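Local coordinates for protein mandelate racemase/muconate lactonizing enzyme/Enolase superfamily (Rhodobacter sphaeroides, PDB 2HZG) that belongs to the enolase superfamily, pairing an N-terminal capping domain with a TIM-barrel domain that binds sodium in this model, at residues A[27-31]-A[42-48]; A[50-55]-A[96-102]. All blocks are in the same frame, centred on the assembly; numbering follows the deposited sequence.

Interaction 1 (A[27-31]-A[42-48]); sequences DALLV and GECEAAP
Residues 27-31 and 42-44 form the open end of an antiparallel beta hairpin, and the chain continues through 45-48. Strand 27-31 is extended throughout. Residues 42-44 run against it, with N-to-C directions at 144° and axes 4.6 Å apart. Val31 and Gly42 are a hydrogen-bonded pair: Val31 N to Gly42 O and Gly42 N to Val31 O are both 2.8 Å. Leu30 and Glu43 are the next, non-hydrogen-bonded pair, with CA atoms 4.5 Å apart. Cys44 N donates to Leu29 O at 2.9 Å. Further on, the chain swings away through Glu45 and Ala46 and comes back at Pro48, just after the helix N-cap residue Ala47.

Leu29, Val31 and Cys44 share one face. Cys44 SG lies 4.0 Å from Leu29 CD2 and 3.9 Å from Val31 CG2. Leu29 (chi1 t, chi2 p) also packs on Pro48, CB to CB 3.9 Å. On the other face Leu30 CD2 touches Glu43 CG at 3.6 Å. The all-t chi1 and chi2 of Glu43 extend its carboxylate, and OE1 hydrogen-bonds Ser308. A water spans the gap where the strands part, 2.8 Å from Asp27 OD1 and 2.7 Å from Ala46 O. Asp27 OD2 bonds Ser60 of the second subunit.

The hairpin belongs to the three-stranded sheet of the N-terminal domain, a hallmark of the enolase superfamily. Strand 5-14 flanks 27-31 on its other edge. Helix 99-118 covers the Leu29, Val31 and Cys44 face through Met102, and helix 48-56 adds Ser51 and Ile52 against Leu29.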
loop_
_atom_site.group_PDB
_atom_site.type_symbol
_atom_site.label_atom_id
_atom_site.label_comp_id
_atom_site.label_asym_id
_atom_site.label_seq_id
_atom_site.Cartn_x
_atom_site.Cartn_y
_atom_site.Cartn_z
ATOM N N ASP A 27 8.648 -11.906 14.525
ATOM C CA ASP A 27 8.413 -10.698 15.291
ATOM C C ASP A 27 6.923 -10.393 15.279
ATOM O O ASP A 27 6.157 -11.127 14.638
ATOM C CB ASP A 27 9.335 -9.516 14.861
ATOM C CG ASP A 27 8.851 -8.767 13.627
ATOM O OD1 ASP A 27 7.881 -9.179 12.981
ATOM O OD2 ASP A 27 9.452 -7.710 13.320
ATOM N N ALA A 28 6.505 -9.389 16.042
ATOM C CA ALA A 28 5.083 -9.062 16.154
ATOM C C ALA A 28 4.900 -7.630 16.609
ATOM O O ALA A 28 5.756 -7.068 17.287
ATOM C CB ALA A 28 4.351 -10.023 17.144
ATOM N N LEU A 29 3.777 -7.039 16.221
ATOM C CA LEU A 29 3.336 -5.805 16.846
ATOM C C LEU A 29 1.982 -6.078 17.495
ATOM O O LEU A 29 0.993 -6.287 16.800
ATOM C CB LEU A 29 3.267 -4.628 15.858
ATOM C CG LEU A 29 2.815 -3.298 16.515
ATOM C CD1 LEU A 29 3.806 -2.775 17.557
ATOM C CD2 LEU A 29 2.590 -2.241 15.457
ATOM N N LEU A 30 1.962 -6.112 18.829
ATOM C CA LEU A 30 0.722 -6.345 19.566
ATOM C C LEU A 30 0.123 -5.012 20.005
ATOM O O LEU A 30 0.833 -4.041 20.236
ATOM C CB LEU A 30 0.973 -7.250 20.784
ATOM C CG LEU A 30 1.446 -8.697 20.562
ATOM C CD1 LEU A 30 1.342 -9.464 21.877
ATOM C CD2 LEU A 30 0.625 -9.420 19.494
ATOM N N VAL A 31 -1.195 -4.975 20.102
ATOM C CA VAL A 31 -1.892 -3.729 20.353
ATOM C C VAL A 31 -2.854 -3.985 21.490
ATOM O O VAL A 31 -3.725 -4.851 21.379
ATOM C CB VAL A 31 -2.719 -3.253 19.112
ATOM C CG1 VAL A 31 -3.460 -1.960 19.434
ATOM C CG2 VAL A 31 -1.830 -3.050 17.858
ATOM N N GLY A 42 -4.996 -6.970 20.008
ATOM C CA GLY A 42 -4.918 -7.323 18.598
ATOM C C GLY A 42 -3.460 -7.434 18.169
ATOM O O GLY A 42 -2.550 -7.120 18.939
ATOM N N GLU A 43 -3.248 -7.880 16.935
ATOM C CA GLU A 43 -1.916 -8.072 16.399
ATOM C C GLU A 43 -1.879 -7.562 14.941
ATOM O O GLU A 43 -2.751 -7.896 14.132
ATOM C CB GLU A 43 -1.537 -9.556 16.472
ATOM C CG GLU A 43 -0.120 -9.905 15.967
ATOM C CD GLU A 43 0.209 -11.388 16.177
ATOM O OE1 GLU A 43 -0.369 -12.001 17.111
ATOM O OE2 GLU A 43 1.034 -11.938 15.403
ATOM N N CYS A 44 -0.881 -6.733 14.635
ATOM C CA CYS A 44 -0.658 -6.276 13.259
ATOM C C CYS A 44 0.309 -7.243 12.587
ATOM O O CYS A 44 1.377 -7.531 13.131
ATOM C CB CYS A 44 -0.022 -4.879 13.249
ATOM S SG CYS A 44 -0.932 -3.622 14.141
ATOM N N GLU A 45 -0.057 -7.749 11.417
ATOM C CA GLU A 45 0.880 -8.581 10.663
ATOM C C GLU A 45 1.629 -7.659 9.701
ATOM O O GLU A 45 1.284 -7.525 8.527
ATOM C CB GLU A 45 0.170 -9.746 9.939
ATOM C CG GLU A 45 1.120 -10.656 9.137
ATOM C CD GLU A 45 2.371 -11.145 9.910
ATOM O OE1 GLU A 45 2.346 -11.233 11.159
ATOM O OE2 GLU A 45 3.392 -11.461 9.246
ATOM N N ALA A 46 2.654 -7.004 10.224
ATOM C CA ALA A 46 3.190 -5.829 9.576
ATOM C C ALA A 46 4.544 -5.572 10.173
ATOM O O ALA A 46 4.858 -6.097 11.252
ATOM C CB ALA A 46 2.285 -4.632 9.860
ATOM N N ALA A 47 5.302 -4.699 9.519
ATOM C CA ALA A 47 6.575 -4.218 10.049
ATOM C C ALA A 47 6.272 -3.360 11.273
ATOM O O ALA A 47 5.582 -2.349 11.163
ATOM C CB ALA A 47 7.334 -3.420 8.965
ATOM N N PRO A 48 6.730 -3.794 12.458
ATOM C CA PRO A 48 6.361 -3.080 13.681
ATOM C C PRO A 48 6.770 -1.620 13.778
ATOM O O PRO A 48 5.942 -0.825 14.171
ATOM C CB PRO A 48 7.004 -3.924 14.793
ATOM C CG PRO A 48 7.058 -5.314 14.212
ATOM C CD PRO A 48 7.496 -5.024 12.779
HETATM O O HOH W 1 5.188 -8.388 12.716
#

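Interaction 2 (A[50-55]-A[96-102]); sequences PSIAAF and LLQAPHM
In the N-terminal capping domain of the enolase superfamily, a helix packs here against a turn and the first part of the helix that follows it. Segment 50-55 is helical throughout. Segment 96-102 makes a type I turn from Leu96 to Ala99, closed by Ala99 N to Leu96 O at 2.9 Å, and leads into helix 99-118. The CA atoms are nearest at Ser51-Met102 (5.0 Å) and Ala54-Ala99 (6.0 Å).

The apolar contact centres on Ala54. Its CB meets Leu96 CD1 at 3.8 Å, Gln98 CB at 3.9 Å and Met102 CB at 4.3 Å. Met102 (chi1 t, chi2 p) is a knob in the hole formed by Ser51, Ile52, Ala54 and Phe55. Its SD lies 3.1 Å from Ser51 O and makes an oblique Met-aromatic contact with Phe55, 5.4 Å from the ring centroid.

The polar contact is at Ser51, which also bonds Ala47 O. Gln98 OE1 reaches the backbone N of Gln98 in the second subunit. With chi1 t and chi2 p, Gln98 NE2 donates to Ser51 OG at 3.0 Å.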
loop_
_atom_site.group_PDB
_atom_site.type_symbol
_atom_site.label_atom_id
_atom_site.label_comp_id
_atom_site.label_asym_id
_atom_site.label_seq_id
_atom_site.Cartn_x
_atom_site.Cartn_y
_atom_site.Cartn_z
ATOM N N PRO A 50 7.623 0.783 11.365
ATOM C CA PRO A 50 6.825 1.636 10.466
ATOM C C PRO A 50 5.376 1.751 10.906
ATOM O O PRO A 50 4.779 2.821 10.767
ATOM C CB PRO A 50 6.919 0.905 9.121
ATOM C CG PRO A 50 8.240 0.211 9.176
ATOM C CD PRO A 50 8.291 -0.296 10.620
ATOM N N SER A 51 4.805 0.661 11.435
ATOM C CA SER A 51 3.445 0.696 11.966
ATOM C C SER A 51 3.341 1.603 13.188
ATOM O O SER A 51 2.438 2.435 13.248
ATOM C CB SER A 51 2.932 -0.714 12.296
ATOM O OG SER A 51 2.945 -1.511 11.132
ATOM N N ILE A 52 4.254 1.448 14.152
ATOM C CA ILE A 52 4.283 2.354 15.311
ATOM C C ILE A 52 4.426 3.812 14.841
ATOM O O ILE A 52 3.736 4.698 15.342
ATOM C CB ILE A 52 5.441 2.021 16.309
ATOM C CG1 ILE A 52 5.181 0.690 17.044
ATOM C CG2 ILE A 52 5.634 3.175 17.310
ATOM C CD1 ILE A 52 6.482 0.062 17.660
ATOM N N ALA A 53 5.330 4.052 13.880
ATOM C CA ALA A 53 5.486 5.393 13.293
ATOM C C ALA A 53 4.186 5.936 12.691
ATOM O O ALA A 53 3.858 7.105 12.910
ATOM C CB ALA A 53 6.634 5.428 12.282
ATOM N N ALA A 54 3.435 5.094 11.975
ATOM C CA ALA A 54 2.105 5.454 11.467
ATOM C C ALA A 54 1.137 5.842 12.594
ATOM O O ALA A 54 0.294 6.716 12.424
ATOM C CB ALA A 54 1.498 4.305 10.573
ATOM N N PHE A 55 1.256 5.185 13.744
ATOM C CA PHE A 55 0.416 5.522 14.911
ATOM C C PHE A 55 0.685 6.895 15.543
ATOM O O PHE A 55 -0.259 7.577 15.958
ATOM C CB PHE A 55 0.486 4.436 16.005
ATOM C CG PHE A 55 -0.654 4.506 16.966
ATOM C CD1 PHE A 55 -1.950 4.237 16.539
ATOM C CD2 PHE A 55 -0.451 4.907 18.286
ATOM C CE1 PHE A 55 -3.023 4.342 17.411
ATOM C CE2 PHE A 55 -1.534 5.008 19.176
ATOM C CZ PHE A 55 -2.808 4.731 18.736
ATOM N N LEU A 96 -1.217 8.188 4.300
ATOM C CA LEU A 96 -0.240 7.489 5.114
ATOM C C LEU A 96 -0.325 6.021 4.703
ATOM O O LEU A 96 -1.202 5.275 5.165
ATOM C CB LEU A 96 -0.540 7.736 6.605
ATOM C CG LEU A 96 0.128 6.944 7.736
ATOM C CD1 LEU A 96 1.532 6.463 7.388
ATOM C CD2 LEU A 96 0.093 7.729 9.050
ATOM N N LEU A 97 0.564 5.619 3.793
ATOM C CA LEU A 97 0.453 4.300 3.146
ATOM C C LEU A 97 0.411 3.137 4.150
ATOM O O LEU A 97 -0.366 2.199 3.976
ATOM C CB LEU A 97 1.576 4.108 2.106
ATOM C CG LEU A 97 1.623 2.800 1.286
ATOM C CD1 LEU A 97 0.288 2.487 0.631
ATOM C CD2 LEU A 97 2.791 2.850 0.229
ATOM N N GLN A 98 1.223 3.223 5.198
ATOM C CA GLN A 98 1.301 2.187 6.242
ATOM C C GLN A 98 0.004 2.024 7.056
ATOM O O GLN A 98 -0.176 0.989 7.718
ATOM C CB GLN A 98 2.457 2.497 7.214
ATOM C CG GLN A 98 2.816 1.370 8.210
ATOM C CD GLN A 98 3.523 0.180 7.556
ATOM O OE1 GLN A 98 4.038 0.289 6.452
ATOM N NE2 GLN A 98 3.562 -0.953 8.247
ATOM N N ALA A 99 -0.896 3.013 6.999
ATOM C CA ALA A 99 -2.042 3.048 7.932
ATOM C C ALA A 99 -2.851 1.728 8.107
ATOM O O ALA A 99 -3.124 1.343 9.237
ATOM C CB ALA A 99 -2.973 4.225 7.642
ATOM N N PRO A 100 -3.246 1.049 7.006
ATOM C CA PRO A 100 -4.092 -0.144 7.149
ATOM C C PRO A 100 -3.456 -1.237 8.022
ATOM O O PRO A 100 -4.176 -1.967 8.691
ATOM C CB PRO A 100 -4.209 -0.668 5.712
ATOM C CG PRO A 100 -3.896 0.459 4.857
ATOM C CD PRO A 100 -2.976 1.353 5.589
ATOM N N HIS A 101 -2.125 -1.343 7.996
ATOM C CA HIS A 101 -1.419 -2.374 8.763
ATOM C C HIS A 101 -1.464 -2.056 10.253
ATOM O O HIS A 101 -1.693 -2.950 11.076
ATOM C CB HIS A 101 0.022 -2.493 8.259
ATOM C CG HIS A 101 0.159 -3.396 7.073
ATOM N ND1 HIS A 101 1.378 -3.873 6.632
ATOM C CD2 HIS A 101 -0.773 -3.931 6.253
ATOM C CE1 HIS A 101 1.186 -4.659 5.586
ATOM N NE2 HIS A 101 -0.111 -4.718 5.342
ATOM N N MET A 102 -1.273 -0.780 10.588
ATOM C CA MET A 102 -1.433 -0.292 11.958
ATOM C C MET A 102 -2.895 -0.439 12.405
ATOM O O MET A 102 -3.171 -0.955 13.493
ATOM C CB MET A 102 -0.960 1.173 12.076
ATOM C CG MET A 102 -0.928 1.706 13.542
ATOM S SD MET A 102 0.175 0.770 14.644
ATOM C CE MET A 102 -0.973 -0.159 15.637
#

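In the fold
Both contacts are buried in the N-terminal domain. Interaction 1 joins two strands of the sheet, and interaction 2 joins helix 48-56 to the start of helix 99-118 and the turn before it. Strand 38-44 of interaction 1 is followed in the chain by helix 48-56, which supplies 50-55 of interaction 2. They touch directly: Leu29 CD2 is 3.5 Å from Ser51 CB, and Cys44 SG is 3.2 Å from His101 O. Met102 of interaction 2 also packs on Leu29 and Val31. Interaction 1 combines backbone hydrogen bonds with apolar packing; interaction 2 has no backbone-backbone bond across its segments and relies on packing and one side-chain bond. Each reaches the second subunit, through Asp27 and Gln98 respectively.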